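Local coordinates for protein major pollen allergen Pla l 1 (Plantago lanceolata, PDB 4Z8W) that is a secreted major plantain pollen allergen of the Ole e 1-like family, a disulfide-linked beta-strand protein that probably binds zinc ions, at residues Val15-Cys20 / Pro84-Ile89; Asp41-Asp44 / Lys48-Tyr51. All coordinates share one frame; numbering follows the deposited sequence.

Contact 1: residues Val15-Cys20 / Pro84-Ile89; sequences VYCNVC and PDCSEI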
loop_
_atom_site.group_PDB
_atom_site.type_symbol
_atom_site.label_atom_id
_atom_site.label_comp_id
_atom_site.label_asym_id
_atom_site.label_seq_id
_atom_site.Cartn_x
_atom_site.Cartn_y
_atom_site.Cartn_z
ATOM N N VAL A 15 3.693 -1.197 -5.184
ATOM C CA VAL A 15 4.668 -1.379 -4.114
ATOM C C VAL A 15 6.066 -1.335 -4.763
ATOM O O VAL A 15 6.285 -1.994 -5.786
ATOM C CB VAL A 15 4.435 -2.737 -3.379
ATOM C CG1 VAL A 15 5.532 -3.032 -2.330
ATOM C CG2 VAL A 15 3.070 -2.699 -2.691
ATOM N N TYR A 16 6.994 -0.605 -4.162
ATOM C CA TYR A 16 8.371 -0.560 -4.598
ATOM C C TYR A 16 9.377 -1.071 -3.509
ATOM O O TYR A 16 9.062 -1.103 -2.308
ATOM C CB TYR A 16 8.761 0.923 -4.907
ATOM C CG TYR A 16 8.067 1.544 -6.085
ATOM C CD1 TYR A 16 6.730 2.005 -5.982
ATOM C CD2 TYR A 16 8.703 1.633 -7.301
ATOM C CE1 TYR A 16 6.089 2.581 -7.056
ATOM C CE2 TYR A 16 8.038 2.207 -8.388
ATOM C CZ TYR A 16 6.726 2.652 -8.261
ATOM O OH TYR A 16 6.061 3.237 -9.346
ATOM N N CYS A 17 10.610 -1.272 -3.928
ATOM C CA CYS A 17 11.785 -1.341 -3.021
ATOM C C CYS A 17 12.456 0.078 -3.151
ATOM O O CYS A 17 12.845 0.484 -4.213
ATOM C CB CYS A 17 12.793 -2.419 -3.506
ATOM S SG CYS A 17 14.313 -2.421 -2.462
ATOM N N ASN A 18 12.566 0.809 -2.031
ATOM C CA ASN A 18 13.400 2.013 -1.965
ATOM C C ASN A 18 14.826 1.480 -1.686
ATOM O O ASN A 18 15.076 0.932 -0.616
ATOM C CB ASN A 18 12.863 2.921 -0.865
ATOM C CG ASN A 18 13.889 3.981 -0.404
ATOM O OD1 ASN A 18 14.735 4.412 -1.216
ATOM N ND2 ASN A 18 13.810 4.402 0.861
ATOM N N VAL A 19 15.759 1.700 -2.620
ATOM C CA VAL A 19 17.128 1.228 -2.474
ATOM C C VAL A 19 18.042 2.165 -1.640
ATOM O O VAL A 19 19.252 1.933 -1.503
ATOM C CB VAL A 19 17.712 0.894 -3.842
ATOM C CG1 VAL A 19 16.746 -0.020 -4.633
ATOM C CG2 VAL A 19 17.932 2.180 -4.687
ATOM N N CYS A 20 17.452 3.216 -1.075
ATOM C CA CYS A 20 18.219 4.145 -0.194
ATOM C C CYS A 20 17.807 3.961 1.212
ATOM O O CYS A 20 16.817 4.586 1.703
ATOM C CB CYS A 20 18.028 5.630 -0.589
ATOM S SG CYS A 20 18.291 5.951 -2.344
ATOM N N PRO A 84 14.268 -10.561 0.501
ATOM C CA PRO A 84 14.751 -10.520 1.896
ATOM C C PRO A 84 15.760 -9.356 2.071
ATOM O O PRO A 84 15.841 -8.790 3.150
ATOM C CB PRO A 84 15.406 -11.908 2.089
ATOM C CG PRO A 84 15.053 -12.724 0.831
ATOM C CD PRO A 84 14.855 -11.694 -0.260
ATOM N N ASP A 85 16.414 -8.941 1.001
ATOM C CA ASP A 85 17.263 -7.741 1.050
ATOM C C ASP A 85 16.459 -6.388 1.072
ATOM O O ASP A 85 17.040 -5.314 1.122
ATOM C CB ASP A 85 18.180 -7.779 -0.177
ATOM C CG ASP A 85 17.403 -7.746 -1.457
ATOM O OD1 ASP A 85 16.367 -8.422 -1.491
ATOM O OD2 ASP A 85 17.818 -7.079 -2.432
ATOM N N CYS A 86 15.139 -6.443 0.996
ATOM C CA CYS A 86 14.391 -5.193 0.940
ATOM C C CYS A 86 13.054 -5.428 1.669
ATOM O O CYS A 86 12.008 -5.516 1.010
ATOM C CB CYS A 86 14.235 -4.773 -0.522
ATOM S SG CYS A 86 13.590 -3.047 -0.675
ATOM N N SER A 87 13.089 -5.485 3.005
ATOM C CA SER A 87 11.915 -5.837 3.814
ATOM C C SER A 87 11.683 -4.909 4.998
ATOM O O SER A 87 10.768 -5.185 5.788
ATOM C CB SER A 87 12.008 -7.266 4.318
ATOM O OG SER A 87 13.260 -7.551 4.991
ATOM N N GLU A 88 12.435 -3.795 5.143
ATOM C CA GLU A 88 12.048 -2.863 6.233
ATOM C C GLU A 88 10.774 -2.231 5.839
ATOM O O GLU A 88 10.600 -1.954 4.660
ATOM C CB GLU A 88 13.010 -1.668 6.472
ATOM C CG GLU A 88 14.340 -2.084 6.965
ATOM C CD GLU A 88 15.225 -0.909 7.294
ATOM O OE1 GLU A 88 14.970 0.247 6.840
ATOM O OE2 GLU A 88 16.242 -1.194 7.968
ATOM N N ILE A 89 9.963 -1.908 6.855
ATOM C CA ILE A 89 8.826 -1.030 6.761
ATOM C C ILE A 89 9.207 0.220 7.578
ATOM O O ILE A 89 9.196 0.250 8.811
ATOM C CB ILE A 89 7.523 -1.684 7.303
ATOM C CG1 ILE A 89 7.193 -2.917 6.455
ATOM C CG2 ILE A 89 6.382 -0.639 7.333
ATOM C CD1 ILE A 89 6.000 -3.824 6.865
#
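Cys17 and Cys86 meet through a disulfide, their SG atoms 2.0 Å apart, and this covalent bridge makes nearly the whole of the contact. Both cysteines carry SG opposite the backbone N (chi1 176° for Cys17 and -169° for Cys86), which stretches each side chain out to its partner. The torsion about the S-S bond is 108°. Cys17 CA and Cys86 CA stand 6.1 Å apart. Each CB lies close to the far sulfur, Cys17 CB being 3.0 Å from Cys86 SG. Apart from the bond itself the approach is slight: Asn18 N comes to 4.2 Å from Cys86 SG, and no hydrogen bond crosses between the segments. The link is therefore a single buried staple, joining strand 8-18 near its end to a loop residue 69 positions further along the chain.

The hydrogen bonds near the bridge run within a segment or out to residues around it. Asn18 closes an Asx turn where its strand gives out: Cys20 N donates to Asn18 OD1 at 3.0 Å, approaching from above the carbonyl plane of the amide. A weak bond runs back from Asn18 ND2 to Cys20 O, and Cys20 forms its own disulfide with Cys131. On the loop, Cys86 O accepts from Ser81 OG.

Charge gathers on Glu88, a zinc-binding residue by experiment. Its OE1 makes a salt bridge to Arg123 and its OE2 a weak hydrogen bond to His21, another of the zinc ligands.

The bridge ties strand 8-18 to the loop between strands 74-80 and 100-102. Through backbone hydrogen bonds, Tyr16 pairs with Leu120 and Phe122 of strand 114-123, Cys17 with Glu31 of strand 31-32, and Val15 with Met33 and Gly61. Val15 and Ile89 both pack on Phe122 and on Leu78 of strand 74-80.

Contact 2: residues Asp41-Asp44 / Lys48-Tyr51; sequences DCKD and KVIY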
loop_
_atom_site.group_PDB
_atom_site.type_symbol
_atom_site.label_atom_id
_atom_site.label_comp_id
_atom_site.label_asym_id
_atom_site.label_seq_id
_atom_site.Cartn_x
_atom_site.Cartn_y
_atom_site.Cartn_z
ATOM N N ASP A 41 -7.654 -2.880 5.247
ATOM C CA ASP A 41 -8.411 -2.985 6.497
ATOM C C ASP A 41 -9.305 -1.780 6.631
ATOM O O ASP A 41 -8.814 -0.628 6.486
ATOM C CB ASP A 41 -7.470 -2.999 7.718
ATOM C CG ASP A 41 -6.534 -4.237 7.720
ATOM O OD1 ASP A 41 -7.036 -5.356 7.570
ATOM O OD2 ASP A 41 -5.307 -4.081 7.782
ATOM N N CYS A 42 -10.588 -2.020 6.907
ATOM C CA CYS A 42 -11.593 -0.937 7.088
ATOM C C CYS A 42 -12.256 -1.172 8.440
ATOM O O CYS A 42 -12.654 -2.312 8.772
ATOM C CB CYS A 42 -12.707 -0.973 6.032
ATOM S SG CYS A 42 -12.234 -0.908 4.301
ATOM N N LYS A 43 -12.392 -0.110 9.211
ATOM C CA LYS A 43 -13.078 -0.177 10.502
ATOM C C LYS A 43 -14.550 0.121 10.369
ATOM O O LYS A 43 -15.350 -0.300 11.229
ATOM C CB LYS A 43 -12.453 0.788 11.471
ATOM C CG LYS A 43 -10.976 0.483 11.651
ATOM C CD LYS A 43 -10.330 1.463 12.607
ATOM C CE LYS A 43 -8.926 0.936 12.885
ATOM N NZ LYS A 43 -8.146 1.922 13.679
ATOM N N ASP A 44 -14.910 0.871 9.314
ATOM C CA ASP A 44 -16.323 1.084 8.998
ATOM C C ASP A 44 -16.989 1.690 10.203
ATOM O O ASP A 44 -18.105 1.327 10.539
ATOM C CB ASP A 44 -16.985 -0.269 8.643
ATOM C CG ASP A 44 -16.689 -0.684 7.184
ATOM O OD1 ASP A 44 -16.544 0.231 6.322
ATOM O OD2 ASP A 44 -16.606 -1.889 6.896
ATOM N N LYS A 48 -12.821 -0.865 15.529
ATOM C CA LYS A 48 -11.944 -2.033 15.372
ATOM C C LYS A 48 -12.034 -2.422 13.876
ATOM O O LYS A 48 -13.020 -2.083 13.241
ATOM C CB LYS A 48 -12.408 -3.182 16.281
ATOM C CG LYS A 48 -13.828 -3.705 15.983
ATOM C CD LYS A 48 -14.295 -4.679 17.073
ATOM C CE LYS A 48 -14.243 -6.152 16.633
ATOM N NZ LYS A 48 -12.882 -6.560 16.135
ATOM N N VAL A 49 -11.024 -3.095 13.320
ATOM C CA VAL A 49 -11.076 -3.578 11.924
ATOM C C VAL A 49 -12.219 -4.557 11.749
ATOM O O VAL A 49 -12.295 -5.553 12.442
ATOM C CB VAL A 49 -9.720 -4.180 11.430
ATOM C CG1 VAL A 49 -9.824 -4.858 10.041
ATOM C CG2 VAL A 49 -8.635 -3.111 11.425
ATOM N N ILE A 50 -13.122 -4.316 10.810
ATOM C CA ILE A 50 -14.171 -5.313 10.633
ATOM C C ILE A 50 -14.335 -5.793 9.229
ATOM O O ILE A 50 -15.154 -6.643 8.989
ATOM C CB ILE A 50 -15.521 -4.917 11.263
ATOM C CG1 ILE A 50 -16.076 -3.642 10.649
ATOM C CG2 ILE A 50 -15.376 -4.755 12.777
ATOM C CD1 ILE A 50 -17.471 -3.330 11.161
ATOM N N TYR A 51 -13.548 -5.263 8.284
ATOM C CA TYR A 51 -13.553 -5.775 6.902
ATOM C C TYR A 51 -12.115 -5.672 6.455
ATOM O O TYR A 51 -11.498 -4.580 6.602
ATOM C CB TYR A 51 -14.453 -4.957 5.999
ATOM C CG TYR A 51 -14.464 -5.341 4.539
ATOM C CD1 TYR A 51 -15.293 -6.344 4.091
ATOM C CD2 TYR A 51 -13.661 -4.664 3.585
ATOM C CE1 TYR A 51 -15.370 -6.709 2.753
ATOM C CE2 TYR A 51 -13.696 -5.052 2.231
ATOM C CZ TYR A 51 -14.556 -6.091 1.833
ATOM O OH TYR A 51 -14.658 -6.497 0.498
#
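Val49 lays both methyls against Asp41: CG1 is 3.8 Å from Asp41 CB, and CG2 touches the same carbon, while Asp41 OD1 is hydrogen-bonded to Ser52 OG and Gln39 NE2. Beyond it, the side chain of Ile50 turns to the backbone of Lys43 and the CB of Asp44. Its CG1, placed between backbone N and carbonyl carbon (chi1 61°), comes to 3.5 Å from Lys43 O, and CD1 rests on Asp44 CB.

Tyr51 presents a ring edge to Cys42, whose SG lies 4.1 Å from CD2, near the ring plane. The same ring stacks with His71, and its OH is hydrogen-bonded to Val68 N. Asp44 OD2 passes near Tyr51 CB; Asp44 OD1 is hydrogen-bonded to Glu72 N and OD2 to His71 ND1.

The backbone forms a classic beta bulge. Cys42 O takes two donors, Ile50 N at 2.9 Å and Tyr51 N at 3.1 Å, the first tilted a little from the carbonyl plane and the second within it. The return bond, Cys42 N to Tyr51 O, is short at 2.7 Å. Ile50 and Tyr51 thus both stand opposite Cys42, an extra residue just where the strand pair begins.

This bulged turn connects strands 37-42 and 51-56 of the antiparallel sheet. Strand 74-80 flanks 37-42 on its other side, tied on by the Cys42-Cys74 disulfide, and 51-56 is one of the two outermost strands.

Contacts 1 and 2 lie on opposite sides of the chain's centre, 27 Å apart between their centres and about 11 Å at their nearest atoms. Along the sequence, contact 2 falls inside the long loop that the disulfide of contact 1 closes. Each is close to zinc-binding residues, but to different ones. Contact 1 carries the zinc-binding residue Glu88, whereas contact 2 borders Asp45 and Asp73, the pair that holds the zinc ion in this crystal; the Lys43 side chain is about 7 Å from that ion. Strand 74-80 runs between the two regions.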